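Long-range contacts in type 2A phosphatase-associated protein 42 (Saccharomyces cerevisiae, PDB 2V0P), which inhibits the PP2A-type phosphatase SIT4, associates with other PP2A-type catalytic subunits and negatively regulates TOR signalling in response to the nitrogen source: residues A74-L79 with F111-T116; M99-L104 with F224-L229; T178-L183 with Y204-H209. One frame throughout, in Å; residues are numbered along the deposited sequence.

Contact 1: residues A74-L79 with F111-T116; sequences AVDYYL and FINFLT
The ring of F114 carries the methylene of Y77 on one face. Y77 CB lies 3.6 Å from the centroid of the F114 ring and only 8° off its normal, a well-centred CH-pi contact. The two side chains run side by side and point the same way; in each, CG is anti to the backbone N. Their rings are oblique, with planes 43° apart. At the edge of the F111 ring, in its plane, lies Y77 CD1, 3.7 Å from F111 CE1. The same F111 CE1 also lies 3.6 Å from Y77 O. A74 CA lies obliquely to the F114 ring, 3.8 Å from F114 CE1.

Beside the rings, D76 packs its CB against F114 CB at 3.7 Å, where the CA atoms of the two residues come within 5.0 Å. Antiparallel helices 75-83 and 93-120 pack here in the core of the TPR-like N-terminal domain, their axes 7.6 Å apart at 161°. D76 and N113 do not bond directly. A water donates to D76 OD1 and accepts from N113 ND2.

The polar ends are tied to other parts of the fold: D76 forms a salt bridge with K46, N113 bonds to R138, and the Y77 hydroxyl bonds to D214. The close helix approach thus goes with the CB-to-CB contact beside the rings, while the buried D76 carboxylate is probably stabilised as an anion by K46 and the water.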
loop_
_atom_site.group_PDB
_atom_site.type_symbol
_atom_site.label_atom_id
_atom_site.label_comp_id
_atom_site.label_asym_id
_atom_site.label_seq_id
_atom_site.Cartn_x
_atom_site.Cartn_y
_atom_site.Cartn_z
ATOM N N ALA A 74 -20.720 -16.412 -14.295
ATOM C CA ALA A 74 -19.795 -16.177 -13.095
ATOM C C ALA A 74 -18.610 -17.164 -12.854
ATOM O O ALA A 74 -17.864 -17.031 -11.851
ATOM C CB ALA A 74 -20.542 -16.022 -11.898
ATOM N N VAL A 75 -18.422 -18.119 -13.737
ATOM C CA VAL A 75 -17.334 -19.064 -13.571
ATOM C C VAL A 75 -15.965 -18.314 -13.436
ATOM O O VAL A 75 -15.259 -18.580 -12.561
ATOM C CB VAL A 75 -17.232 -20.145 -14.640
ATOM C CG1 VAL A 75 -18.563 -20.874 -14.859
ATOM C CG2 VAL A 75 -16.683 -19.657 -15.909
ATOM N N ASP A 76 -15.667 -17.350 -14.281
ATOM C CA ASP A 76 -14.426 -16.616 -14.121
ATOM C C ASP A 76 -14.358 -15.804 -12.822
ATOM O O ASP A 76 -13.244 -15.625 -12.288
ATOM C CB ASP A 76 -14.182 -15.737 -15.301
ATOM C CG ASP A 76 -13.994 -16.517 -16.563
ATOM O OD1 ASP A 76 -13.172 -17.447 -16.537
ATOM O OD2 ASP A 76 -14.679 -16.186 -17.560
ATOM N N TYR A 77 -15.511 -15.303 -12.318
ATOM C CA TYR A 77 -15.529 -14.609 -11.083
ATOM C C TYR A 77 -15.033 -15.558 -9.961
ATOM O O TYR A 77 -14.179 -15.179 -9.161
ATOM C CB TYR A 77 -16.893 -14.041 -10.731
ATOM C CG TYR A 77 -17.086 -13.482 -9.347
ATOM C CD1 TYR A 77 -16.502 -12.230 -8.934
ATOM C CD2 TYR A 77 -17.873 -14.151 -8.421
ATOM C CE1 TYR A 77 -16.722 -11.747 -7.660
ATOM C CE2 TYR A 77 -18.078 -13.631 -7.189
ATOM C CZ TYR A 77 -17.463 -12.394 -6.831
ATOM O OH TYR A 77 -17.673 -11.912 -5.625
ATOM N N TYR A 78 -15.582 -16.777 -9.941
ATOM C CA TYR A 78 -15.301 -17.697 -8.909
ATOM C C TYR A 78 -13.796 -18.186 -9.031
ATOM O O TYR A 78 -13.179 -18.436 -8.045
ATOM C CB TYR A 78 -16.330 -18.855 -8.944
ATOM C CG TYR A 78 -17.571 -18.498 -8.173
ATOM C CD1 TYR A 78 -18.729 -18.151 -8.806
ATOM C CD2 TYR A 78 -17.536 -18.428 -6.787
ATOM C CE1 TYR A 78 -19.830 -17.813 -8.111
ATOM C CE2 TYR A 78 -18.642 -18.055 -6.064
ATOM C CZ TYR A 78 -19.790 -17.755 -6.744
ATOM O OH TYR A 78 -20.916 -17.407 -6.050
ATOM N N LEU A 79 -13.284 -18.321 -10.234
ATOM C CA LEU A 79 -11.901 -18.648 -10.453
ATOM C C LEU A 79 -11.033 -17.504 -9.868
ATOM O O LEU A 79 -10.087 -17.765 -9.174
ATOM C CB LEU A 79 -11.595 -18.918 -11.923
ATOM C CG LEU A 79 -11.989 -20.258 -12.632
ATOM C CD1 LEU A 79 -11.610 -20.127 -14.022
ATOM C CD2 LEU A 79 -11.336 -21.463 -12.051
ATOM N N PHE A 111 -10.611 -12.365 -13.126
ATOM C CA PHE A 111 -11.533 -11.256 -12.820
ATOM C C PHE A 111 -11.791 -10.429 -14.064
ATOM O O PHE A 111 -12.912 -10.056 -14.306
ATOM C CB PHE A 111 -10.994 -10.400 -11.644
ATOM C CG PHE A 111 -11.267 -10.978 -10.289
ATOM C CD1 PHE A 111 -12.562 -11.292 -9.897
ATOM C CD2 PHE A 111 -10.234 -11.131 -9.359
ATOM C CE1 PHE A 111 -12.837 -11.827 -8.665
ATOM C CE2 PHE A 111 -10.491 -11.670 -8.124
ATOM C CZ PHE A 111 -11.827 -12.032 -7.755
ATOM N N ILE A 112 -10.760 -10.162 -14.859
ATOM C CA ILE A 112 -10.915 -9.377 -16.077
ATOM C C ILE A 112 -11.688 -10.110 -17.226
ATOM O O ILE A 112 -12.539 -9.539 -17.899
ATOM C CB ILE A 112 -9.568 -8.730 -16.500
ATOM C CG1 ILE A 112 -9.094 -7.777 -15.355
ATOM C CG2 ILE A 112 -9.705 -7.994 -17.795
ATOM C CD1 ILE A 112 -7.804 -7.059 -15.638
ATOM N N ASN A 113 -11.384 -11.389 -17.385
ATOM C CA ASN A 113 -12.187 -12.313 -18.188
ATOM C C ASN A 113 -13.684 -12.197 -17.858
ATOM O O ASN A 113 -14.449 -11.980 -18.734
ATOM C CB ASN A 113 -11.676 -13.748 -17.959
ATOM C CG ASN A 113 -10.355 -13.997 -18.608
ATOM O OD1 ASN A 113 -9.890 -13.180 -19.352
ATOM N ND2 ASN A 113 -9.748 -15.173 -18.358
ATOM N N PHE A 114 -14.049 -12.268 -16.578
ATOM C CA PHE A 114 -15.393 -12.159 -16.104
ATOM C C PHE A 114 -16.053 -10.821 -16.573
ATOM O O PHE A 114 -17.068 -10.868 -17.115
ATOM C CB PHE A 114 -15.443 -12.323 -14.608
ATOM C CG PHE A 114 -16.787 -12.039 -13.975
ATOM C CD1 PHE A 114 -17.946 -12.770 -14.341
ATOM C CD2 PHE A 114 -16.900 -11.081 -12.982
ATOM C CE1 PHE A 114 -19.169 -12.506 -13.767
ATOM C CE2 PHE A 114 -18.179 -10.836 -12.349
ATOM C CZ PHE A 114 -19.317 -11.555 -12.778
ATOM N N LEU A 115 -15.413 -9.669 -16.363
ATOM C CA LEU A 115 -15.962 -8.384 -16.749
ATOM C C LEU A 115 -16.052 -8.268 -18.245
ATOM O O LEU A 115 -17.008 -7.724 -18.782
ATOM C CB LEU A 115 -15.124 -7.192 -16.149
ATOM C CG LEU A 115 -14.962 -7.194 -14.637
ATOM C CD1 LEU A 115 -14.050 -6.015 -14.160
ATOM C CD2 LEU A 115 -16.231 -7.200 -13.817
ATOM N N THR A 116 -15.056 -8.758 -18.937
ATOM C CA THR A 116 -15.058 -8.676 -20.321
ATOM C C THR A 116 -16.288 -9.487 -20.885
ATOM O O THR A 116 -16.967 -9.039 -21.806
ATOM C CB THR A 116 -13.799 -9.203 -20.832
ATOM O OG1 THR A 116 -12.749 -8.286 -20.459
ATOM C CG2 THR A 116 -13.841 -9.375 -22.337
HETATM O O HOH W 1 -10.654 -17.109 -16.216
#

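Contact 2: residues M99-L104 with F224-L229; sequences MKLIYL and FECEML. With ZN (zinc ion), chain D.
L104 and L101 form the apolar centre, facing C226 and L229. L104 reaches across with CD1, which lies 3.6 Å from C226 N and also touches C226 CB. L104 CD1 meets L229 CD1 at 4.0 Å. L101 CD2 lies 3.7 Å from C226 O and also touches L229 CB. All three leucines hold CG anti to the carbonyl carbon.

Helix 93-120 here meets 199-231, the last helix of the TPR-like N-terminal domain. The two are nearly antiparallel, at 160°, with axes 9.6 Å apart. Their CA atoms come nearest at L101 and C226. No hydrogen bond joins them directly.

Beyond the leucines lies a metal site. C226 SG, anti to the backbone N (chi1 -169°), binds a zinc ion at 2.3 Å. L101 CD2 packs against this sulfur.

Near L104 the contact turns polar. K100 lays CG on L229 CD1, then bends at chi2 (77°) and brings CE to 3.7 Å from E225 OE2. The E225 chain is extended beyond CG and crosses L104 at about a right angle. K100 NZ and E225 OE2 are too far apart for a salt bridge. A water accepts from K100 NZ and has E225 OE2 among the acceptors in its reach. K100 NZ also bonds to the carbonyls of S84 and R86, and E225 OE1 accepts from Q221.

The second subunit packs on this part of helix 199-231, with its N153 against L229 and its K154 against E225. The zinc would favour C226 as a thiolate. The lysine and carboxylate are probably both charged and attract each other across the 4.5 Å from K100 NZ to E225 OE2, with the water between them.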
loop_
_atom_site.group_PDB
_atom_site.type_symbol
_atom_site.label_atom_id
_atom_site.label_comp_id
_atom_site.label_asym_id
_atom_site.label_seq_id
_atom_site.Cartn_x
_atom_site.Cartn_y
_atom_site.Cartn_z
HETATM N N MSE A 99 5.678 -17.471 -6.730
HETATM C CA MSE A 99 4.394 -18.169 -6.977
HETATM C C MSE A 99 3.192 -17.308 -6.535
HETATM O O MSE A 99 2.221 -17.183 -7.250
HETATM C CB MSE A 99 4.371 -19.519 -6.269
HETATM C CG MSE A 99 4.763 -20.711 -7.111
HETATM SE SE MSE A 99 3.855 -20.817 -8.862
HETATM C CE MSE A 99 2.063 -20.370 -8.546
ATOM N N LYS A 100 3.268 -16.685 -5.367
ATOM C CA LYS A 100 2.186 -15.807 -4.930
ATOM C C LYS A 100 1.841 -14.743 -5.960
ATOM O O LYS A 100 0.683 -14.484 -6.176
ATOM C CB LYS A 100 2.436 -15.190 -3.538
ATOM C CG LYS A 100 1.198 -14.449 -2.999
ATOM C CD LYS A 100 0.146 -15.407 -2.468
ATOM C CE LYS A 100 -1.100 -14.635 -2.076
ATOM N NZ LYS A 100 -2.303 -15.528 -2.159
ATOM N N LEU A 101 2.838 -14.194 -6.617
ATOM C CA LEU A 101 2.651 -13.138 -7.595
ATOM C C LEU A 101 1.956 -13.699 -8.799
ATOM O O LEU A 101 1.057 -13.071 -9.365
ATOM C CB LEU A 101 3.990 -12.535 -8.007
ATOM C CG LEU A 101 4.902 -11.907 -6.916
ATOM C CD1 LEU A 101 5.980 -11.229 -7.574
ATOM C CD2 LEU A 101 4.123 -10.994 -6.036
ATOM N N ILE A 102 2.366 -14.915 -9.180
ATOM C CA ILE A 102 1.678 -15.630 -10.244
ATOM C C ILE A 102 0.167 -15.851 -9.936
ATOM O O ILE A 102 -0.626 -15.493 -10.741
ATOM C CB ILE A 102 2.363 -16.943 -10.569
ATOM C CG1 ILE A 102 3.593 -16.656 -11.379
ATOM C CG2 ILE A 102 1.363 -17.871 -11.397
ATOM C CD1 ILE A 102 4.611 -17.793 -11.371
ATOM N N TYR A 103 -0.185 -16.414 -8.789
ATOM C CA TYR A 103 -1.531 -16.476 -8.322
ATOM C C TYR A 103 -2.307 -15.145 -8.410
ATOM O O TYR A 103 -3.437 -15.127 -8.938
ATOM C CB TYR A 103 -1.629 -17.066 -6.906
ATOM C CG TYR A 103 -1.098 -18.498 -6.834
ATOM C CD1 TYR A 103 -1.281 -19.405 -7.881
ATOM C CD2 TYR A 103 -0.350 -18.913 -5.737
ATOM C CE1 TYR A 103 -0.773 -20.739 -7.790
ATOM C CE2 TYR A 103 0.165 -20.216 -5.660
ATOM C CZ TYR A 103 -0.027 -21.100 -6.665
ATOM O OH TYR A 103 0.528 -22.377 -6.521
ATOM N N LEU A 104 -1.690 -14.043 -7.982
ATOM C CA LEU A 104 -2.419 -12.778 -7.952
ATOM C C LEU A 104 -2.655 -12.294 -9.354
ATOM O O LEU A 104 -3.687 -11.724 -9.591
ATOM C CB LEU A 104 -1.754 -11.679 -7.075
ATOM C CG LEU A 104 -1.662 -12.043 -5.606
ATOM C CD1 LEU A 104 -0.729 -11.074 -4.825
ATOM C CD2 LEU A 104 -2.977 -12.244 -4.937
ATOM N N PHE A 224 -2.629 -4.155 -5.619
ATOM C CA PHE A 224 -1.868 -3.530 -4.533
ATOM C C PHE A 224 -1.026 -4.544 -3.784
ATOM O O PHE A 224 0.173 -4.320 -3.573
ATOM C CB PHE A 224 -2.800 -2.892 -3.556
ATOM C CG PHE A 224 -2.070 -2.042 -2.567
ATOM C CD1 PHE A 224 -1.490 -0.864 -2.979
ATOM C CD2 PHE A 224 -1.911 -2.455 -1.255
ATOM C CE1 PHE A 224 -0.800 -0.036 -2.052
ATOM C CE2 PHE A 224 -1.201 -1.643 -0.333
ATOM C CZ PHE A 224 -0.682 -0.448 -0.742
ATOM N N GLU A 225 -1.661 -5.657 -3.387
ATOM C CA GLU A 225 -1.004 -6.751 -2.710
ATOM C C GLU A 225 0.131 -7.266 -3.562
ATOM O O GLU A 225 1.265 -7.389 -3.054
ATOM C CB GLU A 225 -1.982 -7.860 -2.363
ATOM C CG GLU A 225 -1.500 -8.886 -1.329
ATOM C CD GLU A 225 -2.534 -9.986 -1.135
ATOM O OE1 GLU A 225 -3.737 -9.662 -1.023
ATOM O OE2 GLU A 225 -2.160 -11.184 -1.100
ATOM N N CYS A 226 -0.117 -7.489 -4.858
ATOM C CA CYS A 226 0.962 -7.916 -5.746
ATOM C C CYS A 226 2.182 -6.961 -5.810
ATOM O O CYS A 226 3.341 -7.367 -5.701
ATOM C CB CYS A 226 0.442 -8.118 -7.140
ATOM S SG CYS A 226 1.660 -8.931 -8.163
ATOM N N GLU A 227 1.904 -5.693 -6.034
ATOM C CA GLU A 227 2.946 -4.707 -6.057
ATOM C C GLU A 227 3.741 -4.665 -4.735
ATOM O O GLU A 227 4.971 -4.564 -4.747
ATOM C CB GLU A 227 2.359 -3.366 -6.379
ATOM C CG GLU A 227 1.880 -3.237 -7.805
ATOM C CD GLU A 227 1.160 -1.911 -8.059
ATOM O OE1 GLU A 227 1.663 -0.845 -7.626
ATOM O OE2 GLU A 227 0.082 -1.949 -8.694
HETATM N N MSE A 228 3.059 -4.809 -3.609
HETATM C CA MSE A 228 3.723 -4.760 -2.313
HETATM C C MSE A 228 4.658 -5.951 -2.109
HETATM O O MSE A 228 5.794 -5.749 -1.762
HETATM C CB MSE A 228 2.724 -4.609 -1.154
HETATM C CG MSE A 228 1.904 -3.375 -1.278
HETATM SE SE MSE A 228 2.968 -1.792 -0.820
HETATM C CE MSE A 228 3.433 -1.042 -2.574
ATOM N N LEU A 229 4.160 -7.167 -2.357
ATOM C CA LEU A 229 4.953 -8.413 -2.212
ATOM C C LEU A 229 6.051 -8.534 -3.223
ATOM O O LEU A 229 7.110 -9.136 -2.921
ATOM C CB LEU A 229 4.043 -9.635 -2.275
ATOM C CG LEU A 229 2.965 -9.850 -1.215
ATOM C CD1 LEU A 229 1.915 -10.863 -1.789
ATOM C CD2 LEU A 229 3.524 -10.383 -0.002
HETATM ZN ZN ZN D . 0.641 -8.601 -10.177
HETATM O O HOH W 2 -4.020 -13.246 -1.395
#

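Contact 3: residues T178-L183 with Y204-H209; sequences TKLHCL and YLMRLH. With ZN (zinc ion), chain C.
A single selenomethionine, M206, has the largest share of this contact. Its CG is anti to the backbone N (chi1 -169°), and the chain then bends at chi2 and chi3. CG is laid against the backbone of L180, 3.6 Å from L180 N. The tip then crosses the K179 side chain at about a right angle. M206 CE and K179 CE are 3.5 Å apart, tighter than usual for two carbons. Nearer the backbone, L183 CD1 meets M206 CB at 3.7 Å.

L180 has CG anti to the backbone N, and its CD1 lies 4.0 Å from R207 CB. The polar end of R207 goes instead to E184, with which it forms a salt bridge. No hydrogen bond crosses the contact.

C182 points to a zinc ion away from this interface, but the modelled sulfur–metal separation is too short to be trusted.

Helices 156-186 and 199-231 run antiparallel here, their axes 9.3 Å apart at 149°, as successive helices of a TPR-like array. K179 is exposed and lies at the margin of the contact. H209 NE2 is hydrogen-bonded to D125. Behind 204-209, L208 packs on F114 and L118 of helix 93-120.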
loop_
_atom_site.group_PDB
_atom_site.type_symbol
_atom_site.label_atom_id
_atom_site.label_comp_id
_atom_site.label_asym_id
_atom_site.label_seq_id
_atom_site.Cartn_x
_atom_site.Cartn_y
_atom_site.Cartn_z
ATOM N N THR A 178 -28.016 -4.545 -1.509
ATOM C CA THR A 178 -29.325 -4.498 -0.900
ATOM C C THR A 178 -30.387 -5.029 -1.854
ATOM O O THR A 178 -31.231 -5.789 -1.430
ATOM C CB THR A 178 -29.698 -3.070 -0.422
ATOM O OG1 THR A 178 -28.653 -2.585 0.423
ATOM C CG2 THR A 178 -30.984 -3.070 0.360
ATOM N N LYS A 179 -30.344 -4.637 -3.121
ATOM C CA LYS A 179 -31.284 -5.172 -4.105
ATOM C C LYS A 179 -31.155 -6.704 -4.218
ATOM O O LYS A 179 -32.162 -7.421 -4.220
ATOM C CB LYS A 179 -31.135 -4.489 -5.465
ATOM C CG LYS A 179 -31.787 -3.122 -5.534
ATOM C CD LYS A 179 -31.187 -2.243 -6.649
ATOM C CE LYS A 179 -31.649 -2.661 -8.050
ATOM N NZ LYS A 179 -31.153 -1.737 -9.130
ATOM N N LEU A 180 -29.931 -7.195 -4.246
ATOM C CA LEU A 180 -29.669 -8.650 -4.245
ATOM C C LEU A 180 -30.194 -9.347 -2.988
ATOM O O LEU A 180 -30.842 -10.395 -3.043
ATOM C CB LEU A 180 -28.176 -8.901 -4.428
ATOM C CG LEU A 180 -27.675 -10.348 -4.328
ATOM C CD1 LEU A 180 -28.471 -11.251 -5.253
ATOM C CD2 LEU A 180 -26.253 -10.408 -4.653
ATOM N N HIS A 181 -29.930 -8.733 -1.845
ATOM C CA HIS A 181 -30.421 -9.209 -0.573
ATOM C C HIS A 181 -31.954 -9.338 -0.571
ATOM O O HIS A 181 -32.468 -10.419 -0.276
ATOM C CB HIS A 181 -29.914 -8.265 0.539
ATOM C CG HIS A 181 -30.092 -8.786 1.928
ATOM N ND1 HIS A 181 -29.921 -10.114 2.259
ATOM C CD2 HIS A 181 -30.410 -8.152 3.079
ATOM C CE1 HIS A 181 -30.144 -10.277 3.549
ATOM N NE2 HIS A 181 -30.432 -9.102 4.071
ATOM N N CYS A 182 -32.687 -8.271 -0.899
ATOM C CA CYS A 182 -34.173 -8.339 -0.845
ATOM C C CYS A 182 -34.696 -9.444 -1.837
ATOM O O CYS A 182 -35.625 -10.175 -1.508
ATOM C CB CYS A 182 -34.885 -6.930 -0.915
ATOM S SG CYS A 182 -35.838 -6.128 0.662
ATOM N N LEU A 183 -34.064 -9.591 -2.997
ATOM C CA LEU A 183 -34.356 -10.684 -3.968
ATOM C C LEU A 183 -34.159 -12.088 -3.418
ATOM O O LEU A 183 -35.097 -12.880 -3.432
ATOM C CB LEU A 183 -33.606 -10.508 -5.268
ATOM C CG LEU A 183 -34.162 -9.491 -6.254
ATOM C CD1 LEU A 183 -33.154 -9.154 -7.325
ATOM C CD2 LEU A 183 -35.474 -9.927 -6.863
ATOM N N TYR A 204 -30.550 -13.977 -10.536
ATOM C CA TYR A 204 -29.345 -14.376 -11.167
ATOM C C TYR A 204 -28.597 -13.235 -11.822
ATOM O O TYR A 204 -27.386 -13.161 -11.702
ATOM C CB TYR A 204 -29.589 -15.521 -12.161
ATOM C CG TYR A 204 -30.046 -16.787 -11.499
ATOM C CD1 TYR A 204 -29.877 -16.990 -10.131
ATOM C CD2 TYR A 204 -30.595 -17.817 -12.249
ATOM C CE1 TYR A 204 -30.287 -18.185 -9.515
ATOM C CE2 TYR A 204 -31.012 -18.996 -11.650
ATOM C CZ TYR A 204 -30.838 -19.188 -10.293
ATOM O OH TYR A 204 -31.242 -20.391 -9.720
ATOM N N LEU A 205 -29.314 -12.383 -12.503
ATOM C CA LEU A 205 -28.802 -11.172 -13.095
ATOM C C LEU A 205 -28.298 -10.198 -12.040
ATOM O O LEU A 205 -27.303 -9.612 -12.279
ATOM C CB LEU A 205 -29.803 -10.479 -13.978
ATOM C CG LEU A 205 -30.142 -11.300 -15.241
ATOM C CD1 LEU A 205 -31.371 -10.762 -15.859
ATOM C CD2 LEU A 205 -28.980 -11.283 -16.215
HETATM N N MSE A 206 -29.054 -9.999 -10.964
HETATM C CA MSE A 206 -28.646 -9.112 -9.856
HETATM C C MSE A 206 -27.405 -9.682 -9.182
HETATM O O MSE A 206 -26.547 -8.944 -8.671
HETATM C CB MSE A 206 -29.778 -8.925 -8.830
HETATM C CG MSE A 206 -29.523 -7.804 -7.789
HETATM SE SE MSE A 206 -29.376 -6.061 -8.674
HETATM C CE MSE A 206 -31.214 -5.851 -9.313
ATOM N N ARG A 207 -27.336 -10.998 -9.117
ATOM C CA ARG A 207 -26.198 -11.609 -8.522
ATOM C C ARG A 207 -24.925 -11.263 -9.380
ATOM O O ARG A 207 -23.910 -10.794 -8.858
ATOM C CB ARG A 207 -26.494 -13.079 -8.264
ATOM C CG ARG A 207 -25.365 -13.890 -7.723
ATOM C CD ARG A 207 -25.910 -15.230 -7.276
ATOM N NE ARG A 207 -26.767 -15.053 -6.110
ATOM C CZ ARG A 207 -27.785 -15.840 -5.779
ATOM N NH1 ARG A 207 -28.124 -16.891 -6.530
ATOM N NH2 ARG A 207 -28.481 -15.563 -4.686
ATOM N N LEU A 208 -25.018 -11.388 -10.700
ATOM C CA LEU A 208 -23.884 -11.019 -11.547
ATOM C C LEU A 208 -23.525 -9.534 -11.319
ATOM O O LEU A 208 -22.371 -9.163 -11.286
ATOM C CB LEU A 208 -24.186 -11.293 -13.035
ATOM C CG LEU A 208 -24.289 -12.794 -13.285
ATOM C CD1 LEU A 208 -24.737 -12.996 -14.754
ATOM C CD2 LEU A 208 -23.044 -13.571 -13.066
ATOM N N HIS A 209 -24.554 -8.706 -11.186
ATOM C CA HIS A 209 -24.367 -7.286 -10.987
ATOM C C HIS A 209 -23.481 -7.056 -9.731
ATOM O O HIS A 209 -22.574 -6.309 -9.818
ATOM C CB HIS A 209 -25.727 -6.593 -10.861
ATOM C CG HIS A 209 -25.671 -5.119 -11.086
ATOM N ND1 HIS A 209 -26.782 -4.372 -11.420
ATOM C CD2 HIS A 209 -24.625 -4.263 -11.087
ATOM C CE1 HIS A 209 -26.423 -3.108 -11.556
ATOM N NE2 HIS A 209 -25.122 -3.023 -11.369
HETATM ZN ZN ZN C . -35.389 -6.274 2.000
#

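How the contacts relate
Contact 1 lies near the centre of the chain and is buried. Contacts 2 and 3 lie farther out, on opposite sides of that centre. Contact 2 is still largely buried, and the second subunit reaches it; contact 3 is partly open. Helix 93-120 serves contacts 1 and 2, and helix 199-231 serves contacts 2 and 3. All three join antiparallel helices, most skewed in contact 3. Aromatic rings dominate contact 1, leucines and a zinc-bound cysteine contact 2, and one selenomethionine contact 3. Waters lie between polar side chains in contacts 1 and 2. Contacts 1 and 3 touch directly, where L208 also packs on A74.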